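Local coordinates for protein heat-inducible transcription repressor HrcA (Thermotoga maritima, PDB 1STZ) that probably acts as a DNA-binding repressor of class I heat-shock genes, holding down the grpE-dnaK-dnaJ and groELS operons, at residues A[20-31]-A[77-87]; A[125-133]-A[315-323]. All coordinates share one frame; numbering follows the deposited sequence.

Interaction 1: residues A[20-31]-A[77-87]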
loop_
_atom_site.group_PDB
_atom_site.type_symbol
_atom_site.label_atom_id
_atom_site.label_comp_id
_atom_site.label_asym_id
_atom_site.label_seq_id
_atom_site.Cartn_x
_atom_site.Cartn_y
_atom_site.Cartn_z
ATOM N N ARG A 20 30.479 24.894 -4.490
ATOM C CA ARG A 20 29.209 24.488 -3.896
ATOM C C ARG A 20 28.736 23.182 -4.536
ATOM O O ARG A 20 28.326 22.270 -3.845
ATOM C CB ARG A 20 28.148 25.583 -4.074
ATOM C CG ARG A 20 28.179 26.691 -3.015
ATOM C CD ARG A 20 27.036 27.700 -3.136
ATOM N NE ARG A 20 27.501 29.070 -2.869
ATOM C CZ ARG A 20 27.752 29.565 -1.649
ATOM N NH1 ARG A 20 27.566 28.822 -0.560
ATOM N NH2 ARG A 20 28.185 30.816 -1.516
ATOM N N LYS A 21 28.813 23.097 -5.859
ATOM C CA LYS A 21 28.419 21.894 -6.575
ATOM C C LYS A 21 29.345 20.738 -6.233
ATOM O O LYS A 21 28.882 19.630 -6.042
ATOM C CB LYS A 21 28.394 22.141 -8.078
ATOM C CG LYS A 21 27.382 23.215 -8.500
ATOM C CD LYS A 21 26.368 22.707 -9.531
ATOM C CE LYS A 21 26.897 22.767 -10.966
ATOM N NZ LYS A 21 25.797 22.815 -11.987
ATOM N N VAL A 22 30.641 21.001 -6.106
ATOM C CA VAL A 22 31.593 19.956 -5.736
ATOM C C VAL A 22 31.277 19.392 -4.336
ATOM O O VAL A 22 31.346 18.184 -4.111
ATOM C CB VAL A 22 33.053 20.475 -5.769
ATOM C CG1 VAL A 22 34.008 19.428 -5.218
ATOM C CG2 VAL A 22 33.460 20.863 -7.189
ATOM N N LEU A 23 30.921 20.264 -3.404
ATOM C CA LEU A 23 30.606 19.834 -2.050
ATOM C C LEU A 23 29.330 19.003 -2.073
ATOM O O LEU A 23 29.225 17.980 -1.409
ATOM C CB LEU A 23 30.416 21.048 -1.144
ATOM C CG LEU A 23 30.687 20.910 0.356
ATOM C CD1 LEU A 23 29.819 21.863 1.168
ATOM C CD2 LEU A 23 30.609 19.510 0.899
ATOM N N TYR A 24 28.367 19.464 -2.858
ATOM C CA TYR A 24 27.097 18.783 -3.007
ATOM C C TYR A 24 27.297 17.364 -3.554
ATOM O O TYR A 24 26.725 16.408 -3.032
ATOM C CB TYR A 24 26.208 19.602 -3.937
ATOM C CG TYR A 24 24.830 19.065 -4.086
ATOM C CD1 TYR A 24 24.454 18.385 -5.227
ATOM C CD2 TYR A 24 23.896 19.238 -3.079
ATOM C CE1 TYR A 24 23.181 17.903 -5.373
ATOM C CE2 TYR A 24 22.623 18.756 -3.211
ATOM C CZ TYR A 24 22.275 18.088 -4.357
ATOM O OH TYR A 24 21.015 17.599 -4.470
ATOM N N CYS A 25 28.138 17.218 -4.576
ATOM C CA CYS A 25 28.353 15.902 -5.183
ATOM C C CYS A 25 29.046 14.938 -4.225
ATOM O O CYS A 25 28.664 13.777 -4.152
ATOM C CB CYS A 25 29.133 16.005 -6.493
ATOM S SG CYS A 25 28.069 16.505 -7.859
ATOM N N ILE A 26 30.052 15.427 -3.502
ATOM C CA ILE A 26 30.780 14.624 -2.528
ATOM C C ILE A 26 29.818 14.024 -1.501
ATOM O O ILE A 26 29.834 12.823 -1.266
ATOM C CB ILE A 26 31.872 15.484 -1.818
ATOM C CG1 ILE A 26 33.052 15.727 -2.764
ATOM C CG2 ILE A 26 32.366 14.825 -0.527
ATOM C CD1 ILE A 26 33.890 16.936 -2.417
ATOM N N VAL A 27 28.981 14.869 -0.905
ATOM C CA VAL A 27 28.030 14.437 0.114
ATOM C C VAL A 27 27.016 13.460 -0.458
ATOM O O VAL A 27 26.723 12.443 0.152
ATOM C CB VAL A 27 27.288 15.633 0.753
ATOM C CG1 VAL A 27 26.286 15.147 1.775
ATOM C CG2 VAL A 27 28.275 16.570 1.437
ATOM N N ARG A 28 26.505 13.748 -1.646
ATOM C CA ARG A 28 25.550 12.873 -2.304
ATOM C C ARG A 28 26.186 11.519 -2.600
ATOM O O ARG A 28 25.583 10.471 -2.379
ATOM C CB ARG A 28 25.084 13.520 -3.616
ATOM C CG ARG A 28 23.933 12.815 -4.288
ATOM C CD ARG A 28 23.793 13.161 -5.757
ATOM N NE ARG A 28 22.916 14.313 -5.990
ATOM C CZ ARG A 28 21.585 14.286 -5.893
ATOM N NH1 ARG A 28 20.955 13.169 -5.534
ATOM N NH2 ARG A 28 20.871 15.386 -6.146
ATOM N N GLU A 29 27.412 11.547 -3.105
ATOM C CA GLU A 29 28.153 10.322 -3.361
ATOM C C GLU A 29 28.470 9.566 -2.069
ATOM O O GLU A 29 28.438 8.348 -2.054
ATOM C CB GLU A 29 29.440 10.623 -4.138
ATOM C CG GLU A 29 30.252 9.398 -4.536
ATOM C CD GLU A 29 29.499 8.430 -5.430
ATOM O OE1 GLU A 29 29.972 7.286 -5.596
ATOM O OE2 GLU A 29 28.436 8.806 -5.967
ATOM N N TYR A 30 28.747 10.278 -0.984
ATOM C CA TYR A 30 29.108 9.618 0.276
ATOM C C TYR A 30 27.911 8.894 0.891
ATOM O O TYR A 30 28.042 7.782 1.392
ATOM C CB TYR A 30 29.654 10.626 1.281
ATOM C CG TYR A 30 29.962 10.039 2.639
ATOM C CD1 TYR A 30 30.962 9.089 2.800
ATOM C CD2 TYR A 30 29.255 10.445 3.764
ATOM C CE1 TYR A 30 31.252 8.547 4.056
ATOM C CE2 TYR A 30 29.537 9.921 5.012
ATOM C CZ TYR A 30 30.525 8.971 5.152
ATOM O OH TYR A 30 30.779 8.465 6.397
ATOM N N ILE A 31 26.757 9.557 0.870
ATOM C CA ILE A 31 25.512 8.965 1.347
ATOM C C ILE A 31 25.187 7.698 0.549
ATOM O O ILE A 31 24.857 6.660 1.134
ATOM C CB ILE A 31 24.365 10.017 1.273
ATOM C CG1 ILE A 31 24.522 11.011 2.431
ATOM C CG2 ILE A 31 23.007 9.352 1.302
ATOM C CD1 ILE A 31 23.803 12.342 2.230
ATOM N N ARG A 77 37.628 12.083 0.477
ATOM C CA ARG A 77 37.220 12.916 1.590
ATOM C C ARG A 77 35.827 12.522 2.062
ATOM O O ARG A 77 35.071 11.871 1.346
ATOM C CB ARG A 77 37.265 14.388 1.179
ATOM C CG ARG A 77 38.670 14.881 0.752
ATOM C CD ARG A 77 39.701 14.778 1.872
ATOM N NE ARG A 77 41.001 15.388 1.588
ATOM C CZ ARG A 77 42.040 14.760 1.036
ATOM N NH1 ARG A 77 41.949 13.492 0.644
ATOM N NH2 ARG A 77 43.187 15.415 0.861
ATOM N N ILE A 78 35.494 12.924 3.278
ATOM C CA ILE A 78 34.217 12.566 3.898
ATOM C C ILE A 78 33.593 13.842 4.458
ATOM O O ILE A 78 34.300 14.650 5.056
ATOM C CB ILE A 78 34.475 11.544 5.039
ATOM C CG1 ILE A 78 34.784 10.171 4.453
ATOM C CG2 ILE A 78 33.278 11.433 5.981
ATOM C CD1 ILE A 78 35.144 9.116 5.506
ATOM N N PRO A 79 32.297 14.040 4.285
ATOM C CA PRO A 79 31.659 15.230 4.861
ATOM C C PRO A 79 31.738 15.292 6.391
ATOM O O PRO A 79 31.643 14.282 7.042
ATOM C CB PRO A 79 30.192 15.113 4.412
ATOM C CG PRO A 79 30.013 13.717 3.952
ATOM C CD PRO A 79 31.340 13.218 3.521
ATOM N N THR A 80 31.964 16.488 6.920
ATOM C CA THR A 80 31.768 16.760 8.335
ATOM C C THR A 80 30.313 17.018 8.600
ATOM O O THR A 80 29.511 17.018 7.679
ATOM C CB THR A 80 32.587 17.994 8.745
ATOM O OG1 THR A 80 32.087 19.136 8.058
ATOM C CG2 THR A 80 34.055 17.866 8.309
ATOM N N ASP A 81 29.954 17.244 9.855
ATOM C CA ASP A 81 28.578 17.645 10.187
ATOM C C ASP A 81 28.215 18.952 9.492
ATOM O O ASP A 81 27.073 19.151 9.099
ATOM C CB ASP A 81 28.380 17.782 11.697
ATOM C CG ASP A 81 28.429 16.446 12.413
ATOM O OD1 ASP A 81 28.333 15.402 11.728
ATOM O OD2 ASP A 81 28.577 16.329 13.647
ATOM N N LYS A 82 29.195 19.836 9.322
ATOM C CA LYS A 82 28.973 21.085 8.608
ATOM C C LYS A 82 28.640 20.823 7.133
ATOM O O LYS A 82 27.744 21.431 6.570
ATOM C CB LYS A 82 30.188 21.999 8.747
ATOM C CG LYS A 82 29.936 23.403 8.268
ATOM C CD LYS A 82 31.214 24.184 8.250
ATOM C CE LYS A 82 30.982 25.645 7.943
ATOM N NZ LYS A 82 32.295 26.343 7.835
ATOM N N GLY A 83 29.359 19.895 6.519
ATOM C CA GLY A 83 29.082 19.515 5.147
ATOM C C GLY A 83 27.754 18.830 4.965
ATOM O O GLY A 83 27.084 19.033 3.962
ATOM N N LEU A 84 27.363 18.012 5.926
ATOM C CA LEU A 84 26.036 17.404 5.887
ATOM C C LEU A 84 24.935 18.456 5.993
ATOM O O LEU A 84 23.945 18.360 5.298
ATOM C CB LEU A 84 25.875 16.345 6.973
ATOM C CG LEU A 84 26.794 15.150 6.793
ATOM C CD1 LEU A 84 26.746 14.272 8.060
ATOM C CD2 LEU A 84 26.418 14.352 5.565
ATOM N N ARG A 85 25.119 19.449 6.860
ATOM C CA ARG A 85 24.167 20.549 7.021
ATOM C C ARG A 85 24.080 21.346 5.737
ATOM O O ARG A 85 22.998 21.688 5.307
ATOM C CB ARG A 85 24.567 21.446 8.190
ATOM C CG ARG A 85 23.858 22.808 8.322
ATOM C CD ARG A 85 22.341 22.803 8.397
ATOM N NE ARG A 85 21.834 22.103 9.570
ATOM C CZ ARG A 85 20.554 21.980 9.876
ATOM N NH1 ARG A 85 19.602 22.523 9.123
ATOM N NH2 ARG A 85 20.216 21.329 10.967
ATOM N N PHE A 86 25.220 21.621 5.110
ATOM C CA PHE A 86 25.227 22.361 3.848
ATOM C C PHE A 86 24.403 21.604 2.817
ATOM O O PHE A 86 23.582 22.189 2.144
ATOM C CB PHE A 86 26.657 22.560 3.336
ATOM C CG PHE A 86 26.723 23.143 1.947
ATOM C CD1 PHE A 86 26.726 24.511 1.763
ATOM C CD2 PHE A 86 26.749 22.312 0.830
ATOM C CE1 PHE A 86 26.777 25.055 0.476
ATOM C CE2 PHE A 86 26.814 22.841 -0.448
ATOM C CZ PHE A 86 26.823 24.211 -0.626
ATOM N N TYR A 87 24.612 20.288 2.727
ATOM C CA TYR A 87 23.895 19.449 1.762
ATOM C C TYR A 87 22.393 19.524 1.999
ATOM O O TYR A 87 21.641 19.799 1.078
ATOM C CB TYR A 87 24.367 18.001 1.843
ATOM C CG TYR A 87 23.563 17.024 1.023
ATOM C CD1 TYR A 87 23.794 16.868 -0.341
ATOM C CD2 TYR A 87 22.578 16.236 1.615
ATOM C CE1 TYR A 87 23.044 15.955 -1.103
ATOM C CE2 TYR A 87 21.834 15.322 0.873
ATOM C CZ TYR A 87 22.071 15.182 -0.484
ATOM O OH TYR A 87 21.324 14.272 -1.218
#

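Interaction 2: residues A[125-133]-A[315-323]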
loop_
_atom_site.group_PDB
_atom_site.type_symbol
_atom_site.label_atom_id
_atom_site.label_comp_id
_atom_site.label_asym_id
_atom_site.label_seq_id
_atom_site.Cartn_x
_atom_site.Cartn_y
_atom_site.Cartn_z
ATOM N N ASN A 125 5.077 3.240 11.788
ATOM C CA ASN A 125 5.586 2.132 11.029
ATOM C C ASN A 125 5.865 2.451 9.559
ATOM O O ASN A 125 6.859 1.959 9.010
ATOM C CB ASN A 125 4.695 0.916 11.216
ATOM C CG ASN A 125 4.929 0.247 12.589
ATOM O OD1 ASN A 125 5.939 -0.422 12.797
ATOM N ND2 ASN A 125 4.029 0.488 13.540
ATOM N N LEU A 126 5.026 3.275 8.926
ATOM C CA LEU A 126 5.278 3.654 7.540
ATOM C C LEU A 126 6.508 4.587 7.466
ATOM O O LEU A 126 7.348 4.456 6.580
ATOM C CB LEU A 126 4.068 4.342 6.923
ATOM C CG LEU A 126 4.235 4.705 5.443
ATOM C CD1 LEU A 126 4.393 3.465 4.576
ATOM C CD2 LEU A 126 3.047 5.510 4.929
ATOM N N LEU A 127 6.578 5.523 8.403
ATOM C CA LEU A 127 7.681 6.453 8.510
ATOM C C LEU A 127 9.018 5.705 8.714
ATOM O O LEU A 127 9.991 5.994 8.038
ATOM C CB LEU A 127 7.442 7.425 9.675
ATOM C CG LEU A 127 7.937 8.875 9.671
ATOM C CD1 LEU A 127 8.141 9.413 11.090
ATOM C CD2 LEU A 127 9.126 9.150 8.852
ATOM N N ALA A 128 9.053 4.777 9.665
ATOM C CA ALA A 128 10.242 3.960 9.945
ATOM C C ALA A 128 10.654 3.141 8.733
ATOM O O ALA A 128 11.832 3.084 8.373
ATOM C CB ALA A 128 9.978 3.012 11.122
ATOM N N ARG A 129 9.683 2.494 8.109
ATOM C CA ARG A 129 9.960 1.660 6.944
ATOM C C ARG A 129 10.547 2.422 5.757
ATOM O O ARG A 129 11.528 1.981 5.169
ATOM C CB ARG A 129 8.702 0.947 6.500
ATOM C CG ARG A 129 8.929 0.022 5.341
ATOM C CD ARG A 129 7.875 -1.037 5.210
ATOM N NE ARG A 129 6.529 -0.469 5.191
ATOM C CZ ARG A 129 5.443 -1.113 4.757
ATOM N NH1 ARG A 129 5.532 -2.357 4.281
ATOM N NH2 ARG A 129 4.256 -0.509 4.796
ATOM N N LEU A 130 9.971 3.569 5.433
ATOM C CA LEU A 130 10.351 4.325 4.243
ATOM C C LEU A 130 11.675 5.083 4.393
ATOM O O LEU A 130 12.287 5.440 3.407
ATOM C CB LEU A 130 9.255 5.324 3.883
ATOM C CG LEU A 130 7.887 4.768 3.527
ATOM C CD1 LEU A 130 6.998 5.883 3.007
ATOM C CD2 LEU A 130 7.994 3.621 2.519
ATOM N N THR A 131 12.090 5.355 5.621
ATOM C CA THR A 131 13.333 6.068 5.882
ATOM C C THR A 131 14.439 5.195 6.478
ATOM O O THR A 131 15.520 5.700 6.760
ATOM C CB THR A 131 13.090 7.209 6.852
ATOM O OG1 THR A 131 12.645 6.675 8.106
ATOM C CG2 THR A 131 11.984 8.119 6.359
ATOM N N GLU A 132 14.159 3.920 6.709
ATOM C CA GLU A 132 15.066 3.030 7.422
ATOM C C GLU A 132 15.554 3.669 8.712
ATOM O O GLU A 132 16.757 3.651 9.013
ATOM C CB GLU A 132 16.258 2.644 6.527
ATOM C CG GLU A 132 15.871 1.949 5.222
ATOM C CD GLU A 132 17.007 1.961 4.197
ATOM O OE1 GLU A 132 17.814 2.929 4.185
ATOM O OE2 GLU A 132 17.088 1.012 3.382
ATOM N N GLY A 133 14.618 4.244 9.466
ATOM C CA GLY A 133 14.928 4.866 10.744
ATOM C C GLY A 133 14.208 4.272 11.939
ATOM O O GLY A 133 13.478 3.267 11.840
ATOM N N ASP A 315 16.731 14.243 1.808
ATOM C CA ASP A 315 15.592 14.757 1.040
ATOM C C ASP A 315 14.432 13.777 1.169
ATOM O O ASP A 315 13.307 14.170 1.396
ATOM C CB ASP A 315 15.980 14.926 -0.435
ATOM C CG ASP A 315 15.099 15.916 -1.191
ATOM O OD1 ASP A 315 13.930 16.153 -0.831
ATOM O OD2 ASP A 315 15.508 16.495 -2.222
ATOM N N ARG A 316 14.720 12.495 1.037
ATOM C CA ARG A 316 13.686 11.470 1.207
ATOM C C ARG A 316 13.110 11.552 2.623
ATOM O O ARG A 316 11.894 11.578 2.789
ATOM C CB ARG A 316 14.243 10.076 0.890
ATOM C CG ARG A 316 13.290 8.908 1.125
ATOM C CD ARG A 316 13.982 7.575 1.420
ATOM N NE ARG A 316 14.874 7.642 2.583
ATOM C CZ ARG A 316 15.771 6.714 2.929
ATOM N NH1 ARG A 316 15.928 5.617 2.212
ATOM N NH2 ARG A 316 16.539 6.895 3.998
ATOM N N ASN A 317 13.976 11.653 3.623
ATOM C CA ASN A 317 13.535 11.637 5.018
ATOM C C ASN A 317 12.668 12.847 5.372
ATOM O O ASN A 317 11.686 12.719 6.108
ATOM C CB ASN A 317 14.719 11.563 5.992
ATOM C CG ASN A 317 15.495 10.272 5.884
ATOM O OD1 ASN A 317 15.110 9.347 5.176
ATOM N ND2 ASN A 317 16.614 10.213 6.578
ATOM N N HIS A 318 13.060 14.013 4.868
ATOM C CA HIS A 318 12.312 15.252 5.062
ATOM C C HIS A 318 10.939 15.139 4.442
ATOM O O HIS A 318 9.934 15.477 5.064
ATOM C CB HIS A 318 13.015 16.465 4.447
ATOM C CG HIS A 318 12.258 17.735 4.645
ATOM N ND1 HIS A 318 11.490 18.304 3.654
ATOM C CD2 HIS A 318 12.113 18.526 5.738
ATOM C CE1 HIS A 318 10.900 19.386 4.129
ATOM N NE2 HIS A 318 11.266 19.549 5.388
ATOM N N ARG A 319 10.897 14.662 3.210
ATOM C CA ARG A 319 9.647 14.541 2.479
ATOM C C ARG A 319 8.663 13.599 3.173
ATOM O O ARG A 319 7.493 13.922 3.302
ATOM C CB ARG A 319 9.949 14.038 1.085
ATOM C CG ARG A 319 8.761 13.777 0.193
ATOM C CD ARG A 319 9.042 12.675 -0.812
ATOM N NE ARG A 319 10.343 12.889 -1.409
ATOM C CZ ARG A 319 11.225 11.957 -1.748
ATOM N NH1 ARG A 319 10.986 10.663 -1.613
ATOM N NH2 ARG A 319 12.376 12.346 -2.260
ATOM N N VAL A 320 9.143 12.433 3.573
ATOM C CA VAL A 320 8.319 11.421 4.190
ATOM C C VAL A 320 7.829 11.891 5.567
ATOM O O VAL A 320 6.678 11.672 5.907
ATOM C CB VAL A 320 9.070 10.083 4.325
ATOM C CG1 VAL A 320 8.293 9.101 5.152
ATOM C CG2 VAL A 320 9.315 9.490 2.979
ATOM N N PHE A 321 8.691 12.581 6.310
ATOM C CA PHE A 321 8.413 12.999 7.682
ATOM C C PHE A 321 7.372 14.068 7.652
ATOM O O PHE A 321 6.367 13.971 8.328
ATOM C CB PHE A 321 9.686 13.499 8.334
ATOM C CG PHE A 321 9.580 13.793 9.814
ATOM C CD1 PHE A 321 9.871 12.813 10.737
ATOM C CD2 PHE A 321 9.312 15.080 10.268
ATOM C CE1 PHE A 321 9.852 13.083 12.094
ATOM C CE2 PHE A 321 9.286 15.368 11.633
ATOM C CZ PHE A 321 9.537 14.368 12.546
ATOM N N GLU A 322 7.586 15.066 6.812
ATOM C CA GLU A 322 6.621 16.126 6.645
ATOM C C GLU A 322 5.219 15.637 6.182
ATOM O O GLU A 322 4.202 16.085 6.713
ATOM C CB GLU A 322 7.158 17.184 5.681
ATOM C CG GLU A 322 6.227 18.373 5.589
ATOM C CD GLU A 322 6.721 19.500 4.695
ATOM O OE1 GLU A 322 7.276 19.232 3.601
ATOM O OE2 GLU A 322 6.499 20.672 5.080
ATOM N N TYR A 323 5.157 14.749 5.197
ATOM C CA TYR A 323 3.861 14.199 4.754
ATOM C C TYR A 323 3.100 13.537 5.900
ATOM O O TYR A 323 1.935 13.829 6.108
ATOM C CB TYR A 323 4.049 13.196 3.615
ATOM C CG TYR A 323 2.774 12.776 2.913
ATOM C CD1 TYR A 323 2.298 13.477 1.801
ATOM C CD2 TYR A 323 2.049 11.672 3.339
ATOM C CE1 TYR A 323 1.145 13.087 1.151
ATOM C CE2 TYR A 323 0.894 11.278 2.689
ATOM C CZ TYR A 323 0.445 11.985 1.613
ATOM O OH TYR A 323 -0.694 11.574 0.974
#

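Interaction 1: residues A[20-31]-A[77-87]
Y87 fits as a knob into the hole made by Y24, V27, R28 and I31, packing helix 81-94 across helix 17-33 of the N-terminal winged-helix domain, the part that in HrcA probably binds DNA. The two short helical segments cross nearly at right angles, at -103°, with their axes 9.5 Å apart. V27 CG1 presses on the root of the Y87 ring, 3.4 Å from Y87 CG, and I31 CD1 reaches the ring at Y87 CE2. The Y24 ring lies nearly parallel to that of Y87 but slid along it, so that overlap is slight; Y24 CE2 comes to 3.5 Å from Y87 CE1. With CG anti to the backbone N (chi1 172°), F86 carries its ring to the aliphatic part of R20, whose CG meets the ring edge 3.7 Å from F86 CZ. At the other end of the contact, the Y30 ring takes I78 and P79 over one face: I78 CG2 makes a CH-pi contact 4.2 Å from the ring centroid. Strand 78-79 pairs with strand 68-69 in the small wing sheet, and L62 of helix 52-64 backs L23. T80 caps the start of helix 81-94, its OG1 accepting from G83 N at 3.2 Å.

Interaction 2: residues A[125-133]-A[315-323]
This is an antiparallel helix-helix packing in the HrcA C-terminal domain, of the GAF clan, where helices 116-131 and 314-334 lie side by side next to the five-stranded antiparallel sheet. The segment axes come within 9.9 Å and run at 169°, and V320 points at the opposing helix. V320 CG1 touches L127 CD2 at 3.8 Å and, more loosely, L130 CD1 and T131 CG2; its CG1 stands anti to the backbone N (chi1 171°), which turns that methyl to the opposing side chains. L127 also sends CD1 to the F321 ring, and F321 in turn packs on V304 and L306 of strand 299-309. Near the end of helix 116-131 the contact becomes polar. The R316 guanidinium lays one face over the backbone of L130 and T131, with T131 CA 3.6 Å above its plane, and E132 OE1 forms a long salt bridge to R316 NH1 at 3.8 Å, the carboxylate plane turned 79° from the guanidinium. R316 is held in rotation by its neighbour N317, whose OD1 receives both NE and NH2 side-on, while N317 ND2 bonds to T312. That same N317 OD1 abuts T131 CB at 3.4 Å. E180 and L182 of the second subunit pack on R316 and L130. T131 OG1 turns back to its own helix and bonds L127 O at 2.7 Å.

In the fold
Both segments of interaction 1 precede those of interaction 2 in the sequence; the centres are about 21 Å apart and the nearest atoms about 5 Å, so the two do not meet directly. Interaction 1 belongs to the N-terminal winged-helix domain, interaction 2 to the GAF-clan C-terminal domain, close to the centre of the elongated molecule. Helix 81-94 joins them: its first turns pack on helix 17-33, and further along, Y88 and M91 touch H318 and D315 of helix 314-334. D81, on the same helix, forms a salt bridge with K310. No other chain of the assembly touches the segments of interaction 1, whereas the second subunit reaches interaction 2, placing the latter beside a subunit interface.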